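Local atomic coordinates of proteasome accessory factor B/C (PafBC) (Paenarthrobacter aurescens, PDB entry 6SJ9), a protein that probably regulates transcription in the bacterial DNA damage response, pairing winged helix-turn-helix DNA-binding domains with WYL domains. Residues L12-R24 / A77-P89. Sequence-based numbering, arbitrary orientation.
Sequences LLALLNTKVGLPR and ARYRIGKDSNRLP. With K (potassium ion), chain C.
Ile81 packs under the last turn of helix 2-17. Its CB touches both Leu16 CD1 and Leu15 CB; CG1, which chi1 of -64° sets opposite the carbonyl carbon, crosses Leu15 at a slant, against its CB and CD1; CG2 presses on Leu16 CD1, at 3.4 Å tighter than usual; and CD1 reaches Leu15 CD1 and, 3.8 Å away, Leu12 CD1. The backbone N of Ile81 gives a nearly straight bond to Leu15 O, meeting that oxygen from above the carbonyl plane, and its O turns to the potassium ion. Leu16 O, Thr18 O, Lys83 O and Ser85 O complete the five protein ligands, brought together by the helix end and the type II' turn Gly82-Ser85. Leu22 and Tyr79 exchange backbone bonds as an antiparallel hydrogen-bonded pair, adding 22-23 as an edge strand beside central strand 78-80, with 61-63 on its far side, in a sheet consistent with the wing of a winged helix-turn-helix domain. Arg80 extends past Thr18 CG2; its NH1 bond to Lys19 O is bent, and the short 2.5 Å length is doubtful. NH1 also forms a salt bridge with Asp84, while NE pairs with Glu61. All five ligands are neutral carbonyls, so the site probably keeps a net positive charge that would offset the closeness of Leu16 O and Ser85 O, 3.3 Å apart; by binding both, the ion ties helix end to turn.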
loop_
_atom_site.group_PDB
_atom_site.type_symbol
_atom_site.label_atom_id
_atom_site.label_comp_id
_atom_site.label_asym_id
_atom_site.label_seq_id
_atom_site.Cartn_x
_atom_site.Cartn_y
_atom_site.Cartn_z
ATOM N N LEU A 12 22.980 14.626 7.330
ATOM C CA LEU A 12 23.138 13.180 7.239
ATOM C C LEU A 12 23.676 12.774 5.866
ATOM O O LEU A 12 24.586 11.944 5.765
ATOM C CB LEU A 12 21.798 12.494 7.545
ATOM C CG LEU A 12 21.634 11.012 7.193
ATOM C CD1 LEU A 12 22.624 10.153 7.959
ATOM C CD2 LEU A 12 20.162 10.525 7.456
ATOM N N LEU A 13 23.171 13.384 4.803
ATOM C CA LEU A 13 23.641 12.993 3.468
ATOM C C LEU A 13 25.079 13.430 3.223
ATOM O O LEU A 13 25.865 12.669 2.670
ATOM C CB LEU A 13 22.733 13.573 2.388
ATOM C CG LEU A 13 21.366 12.916 2.489
ATOM C CD1 LEU A 13 20.403 13.585 1.572
ATOM C CD2 LEU A 13 21.510 11.436 2.148
ATOM N N ALA A 14 25.452 14.623 3.685
ATOM C CA ALA A 14 26.818 15.107 3.496
ATOM C C ALA A 14 27.831 14.205 4.186
ATOM O O ALA A 14 28.924 13.951 3.660
ATOM C CB ALA A 14 26.936 16.539 4.041
ATOM N N LEU A 15 27.498 13.734 5.388
ATOM C CA LEU A 15 28.434 12.880 6.096
ATOM C C LEU A 15 28.459 11.476 5.530
ATOM O O LEU A 15 29.515 10.824 5.548
ATOM C CB LEU A 15 28.053 12.843 7.577
ATOM C CG LEU A 15 28.026 14.192 8.283
ATOM C CD1 LEU A 15 27.623 13.990 9.721
ATOM C CD2 LEU A 15 29.396 14.844 8.173
ATOM N N LEU A 16 27.331 11.031 4.970
ATOM C CA LEU A 16 27.263 9.718 4.341
ATOM C C LEU A 16 28.078 9.710 3.061
ATOM O O LEU A 16 28.765 8.725 2.753
ATOM C CB LEU A 16 25.795 9.369 4.073
ATOM C CG LEU A 16 25.188 8.039 4.498
ATOM C CD1 LEU A 16 25.676 7.504 5.830
ATOM C CD2 LEU A 16 23.664 8.119 4.505
ATOM N N ASN A 17 28.018 10.808 2.303
ATOM C CA ASN A 17 28.676 10.833 1.000
ATOM C C ASN A 17 30.184 10.717 1.128
ATOM O O ASN A 17 30.813 9.952 0.391
ATOM C CB ASN A 17 28.261 12.073 0.228
ATOM C CG ASN A 17 26.860 11.942 -0.272
ATOM O OD1 ASN A 17 26.407 10.828 -0.533
ATOM N ND2 ASN A 17 26.140 13.049 -0.363
ATOM N N THR A 18 30.789 11.479 2.035
ATOM C CA THR A 18 32.242 11.543 2.093
ATOM C C THR A 18 32.828 10.214 2.536
ATOM O O THR A 18 32.399 9.628 3.535
ATOM C CB THR A 18 32.719 12.632 3.048
ATOM O OG1 THR A 18 34.144 12.593 3.096
ATOM C CG2 THR A 18 32.187 12.406 4.479
ATOM N N LYS A 19 33.780 9.716 1.765
ATOM C CA LYS A 19 34.544 8.576 2.233
ATOM C C LYS A 19 35.723 8.993 3.089
ATOM O O LYS A 19 36.147 8.225 3.955
ATOM C CB LYS A 19 35.037 7.755 1.033
ATOM C CG LYS A 19 33.923 7.438 0.013
ATOM C CD LYS A 19 34.260 6.214 -0.853
ATOM C CE LYS A 19 33.188 5.978 -1.922
ATOM N NZ LYS A 19 33.322 6.928 -3.069
ATOM N N VAL A 20 36.208 10.213 2.913
ATOM C CA VAL A 20 37.370 10.704 3.652
ATOM C C VAL A 20 37.008 11.413 4.957
ATOM O O VAL A 20 37.811 11.418 5.899
ATOM C CB VAL A 20 38.234 11.592 2.736
ATOM C CG1 VAL A 20 38.859 10.718 1.629
ATOM C CG2 VAL A 20 37.398 12.761 2.147
ATOM N N GLY A 21 35.838 12.035 5.025
ATOM C CA GLY A 21 35.458 12.820 6.186
ATOM C C GLY A 21 35.529 14.295 5.849
ATOM O O GLY A 21 36.440 14.756 5.150
ATOM N N LEU A 22 34.543 15.041 6.328
ATOM C CA LEU A 22 34.449 16.456 6.044
ATOM C C LEU A 22 34.828 17.247 7.280
ATOM O O LEU A 22 34.319 16.963 8.377
ATOM C CB LEU A 22 33.026 16.833 5.625
ATOM C CG LEU A 22 32.571 16.299 4.271
ATOM C CD1 LEU A 22 31.171 16.785 3.945
ATOM C CD2 LEU A 22 33.580 16.685 3.217
ATOM N N PRO A 23 35.656 18.277 7.130
ATOM C CA PRO A 23 35.973 19.147 8.270
ATOM C C PRO A 23 34.840 20.138 8.509
ATOM O O PRO A 23 34.005 20.385 7.638
ATOM C CB PRO A 23 37.272 19.849 7.844
ATOM C CG PRO A 23 37.196 19.864 6.309
ATOM C CD PRO A 23 36.365 18.652 5.892
ATOM N N ARG A 24 34.829 20.711 9.720
ATOM C CA ARG A 24 33.710 21.564 10.121
ATOM C C ARG A 24 33.506 22.744 9.180
ATOM O O ARG A 24 32.358 23.155 8.949
ATOM C CB ARG A 24 33.927 22.130 11.525
ATOM C CG ARG A 24 32.729 22.949 11.972
ATOM C CD ARG A 24 33.016 23.849 13.158
ATOM N NE ARG A 24 33.022 23.170 14.438
ATOM C CZ ARG A 24 33.162 23.809 15.590
ATOM N NH1 ARG A 24 33.306 25.128 15.591
ATOM N NH2 ARG A 24 33.143 23.136 16.730
ATOM N N ALA A 77 39.321 18.593 12.945
ATOM C CA ALA A 77 38.581 17.343 12.887
ATOM C C ALA A 77 37.788 17.219 11.591
ATOM O O ALA A 77 37.325 18.208 11.016
ATOM C CB ALA A 77 37.633 17.220 14.079
ATOM N N ARG A 78 37.671 15.976 11.127
ATOM C CA ARG A 78 36.858 15.590 9.979
ATOM C C ARG A 78 35.786 14.595 10.443
ATOM O O ARG A 78 36.025 13.793 11.354
ATOM C CB ARG A 78 37.741 15.044 8.859
ATOM C CG ARG A 78 38.917 15.991 8.583
ATOM C CD ARG A 78 40.057 15.335 7.838
ATOM N NE ARG A 78 39.652 14.986 6.476
ATOM C CZ ARG A 78 39.830 15.769 5.410
ATOM N NH1 ARG A 78 40.413 16.961 5.532
ATOM N NH2 ARG A 78 39.417 15.355 4.216
ATOM N N TYR A 79 34.589 14.682 9.861
ATOM C CA TYR A 79 33.435 13.899 10.303
ATOM C C TYR A 79 32.839 13.073 9.170
ATOM O O TYR A 79 32.850 13.498 8.014
ATOM C CB TYR A 79 32.330 14.792 10.860
ATOM C CG TYR A 79 32.747 15.710 11.972
ATOM C CD1 TYR A 79 32.761 15.274 13.294
ATOM C CD2 TYR A 79 33.128 17.022 11.708
ATOM C CE1 TYR A 79 33.122 16.123 14.318
ATOM C CE2 TYR A 79 33.516 17.882 12.748
ATOM C CZ TYR A 79 33.501 17.424 14.046
ATOM O OH TYR A 79 33.883 18.265 15.088
ATOM N N ARG A 80 32.324 11.890 9.504
ATOM C CA ARG A 80 31.659 11.072 8.494
ATOM C C ARG A 80 30.732 10.071 9.160
ATOM O O ARG A 80 30.840 9.779 10.355
ATOM C CB ARG A 80 32.644 10.333 7.592
ATOM C CG ARG A 80 33.195 9.091 8.168
ATOM C CD ARG A 80 34.203 8.453 7.214
ATOM N NE ARG A 80 34.865 7.318 7.863
ATOM C CZ ARG A 80 35.760 6.522 7.282
ATOM N NH1 ARG A 80 36.120 6.728 6.016
ATOM N NH2 ARG A 80 36.299 5.524 7.979
ATOM N N ILE A 81 29.800 9.580 8.371
ATOM C CA ILE A 81 28.861 8.552 8.771
ATOM C C ILE A 81 28.959 7.398 7.775
ATOM O O ILE A 81 29.103 7.621 6.567
ATOM C CB ILE A 81 27.408 9.102 8.795
ATOM C CG1 ILE A 81 27.225 10.205 9.831
ATOM C CG2 ILE A 81 26.431 7.978 9.090
ATOM C CD1 ILE A 81 25.818 10.815 9.815
ATOM N N GLY A 82 28.851 6.172 8.281
ATOM C CA GLY A 82 28.878 5.004 7.438
ATOM C C GLY A 82 30.252 4.563 7.015
ATOM O O GLY A 82 30.358 3.675 6.166
ATOM N N LYS A 83 31.301 5.197 7.529
ATOM C CA LYS A 83 32.683 4.809 7.261
ATOM C C LYS A 83 32.914 4.897 5.758
ATOM O O LYS A 83 32.707 5.986 5.199
ATOM C CB LYS A 83 32.974 3.460 7.924
ATOM C CG LYS A 83 32.818 3.493 9.467
ATOM C CD LYS A 83 33.051 2.132 10.121
ATOM C CE LYS A 83 34.549 1.810 10.116
ATOM N NZ LYS A 83 34.855 0.372 10.369
ATOM N N ASP A 84 33.280 3.815 5.060
ATOM C CA ASP A 84 33.536 3.885 3.619
ATOM C C ASP A 84 32.283 3.874 2.732
ATOM O O ASP A 84 32.375 4.278 1.569
ATOM C CB ASP A 84 34.420 2.707 3.208
ATOM C CG ASP A 84 35.774 2.732 3.883
ATOM O OD1 ASP A 84 36.012 3.653 4.694
ATOM O OD2 ASP A 84 36.591 1.814 3.634
ATOM N N SER A 85 31.141 3.391 3.217
ATOM C CA SER A 85 29.920 3.318 2.422
ATOM C C SER A 85 29.146 4.637 2.462
ATOM O O SER A 85 29.384 5.508 3.299
ATOM C CB SER A 85 29.027 2.175 2.885
ATOM O OG SER A 85 28.848 2.243 4.282
ATOM N N ASN A 86 28.239 4.799 1.508
ATOM C CA ASN A 86 27.434 5.999 1.462
ATOM C C ASN A 86 25.956 5.734 1.726
ATOM O O ASN A 86 25.134 6.628 1.480
ATOM C CB ASN A 86 27.616 6.736 0.139
ATOM C CG ASN A 86 27.362 5.863 -1.050
ATOM O OD1 ASN A 86 26.678 4.828 -0.950
ATOM N ND2 ASN A 86 27.880 6.292 -2.221
ATOM N N ARG A 87 25.606 4.534 2.203
ATOM C CA ARG A 87 24.262 4.154 2.646
ATOM C C ARG A 87 24.362 3.463 3.998
ATOM O O ARG A 87 25.415 2.951 4.351
ATOM C CB ARG A 87 23.543 3.129 1.722
ATOM C CG ARG A 87 23.175 3.565 0.388
ATOM C CD ARG A 87 22.084 2.670 -0.221
ATOM N NE ARG A 87 22.314 1.217 -0.228
ATOM C CZ ARG A 87 21.578 0.300 0.412
ATOM N NH1 ARG A 87 20.516 0.612 1.179
ATOM N NH2 ARG A 87 21.899 -0.970 0.262
ATOM N N LEU A 88 23.275 3.509 4.782
ATOM C CA LEU A 88 23.119 2.656 5.969
ATOM C C LEU A 88 21.861 1.807 5.787
ATOM O O LEU A 88 20.760 2.202 6.194
ATOM C CB LEU A 88 23.058 3.516 7.228
ATOM C CG LEU A 88 24.464 4.050 7.576
ATOM C CD1 LEU A 88 24.356 5.129 8.612
ATOM C CD2 LEU A 88 25.436 2.969 8.081
ATOM N N PRO A 89 21.984 0.608 5.215
ATOM C CA PRO A 89 20.782 -0.173 4.854
ATOM C C PRO A 89 19.968 -0.655 6.037
ATOM O O PRO A 89 18.763 -0.971 5.861
ATOM C CB PRO A 89 21.363 -1.382 4.092
ATOM C CG PRO A 89 22.735 -0.999 3.743
ATOM C CD PRO A 89 23.225 -0.023 4.758
HETATM K K K C . 30.561 7.650 4.299
HETATM O O HOH W 1 25.055 8.462 -0.430
#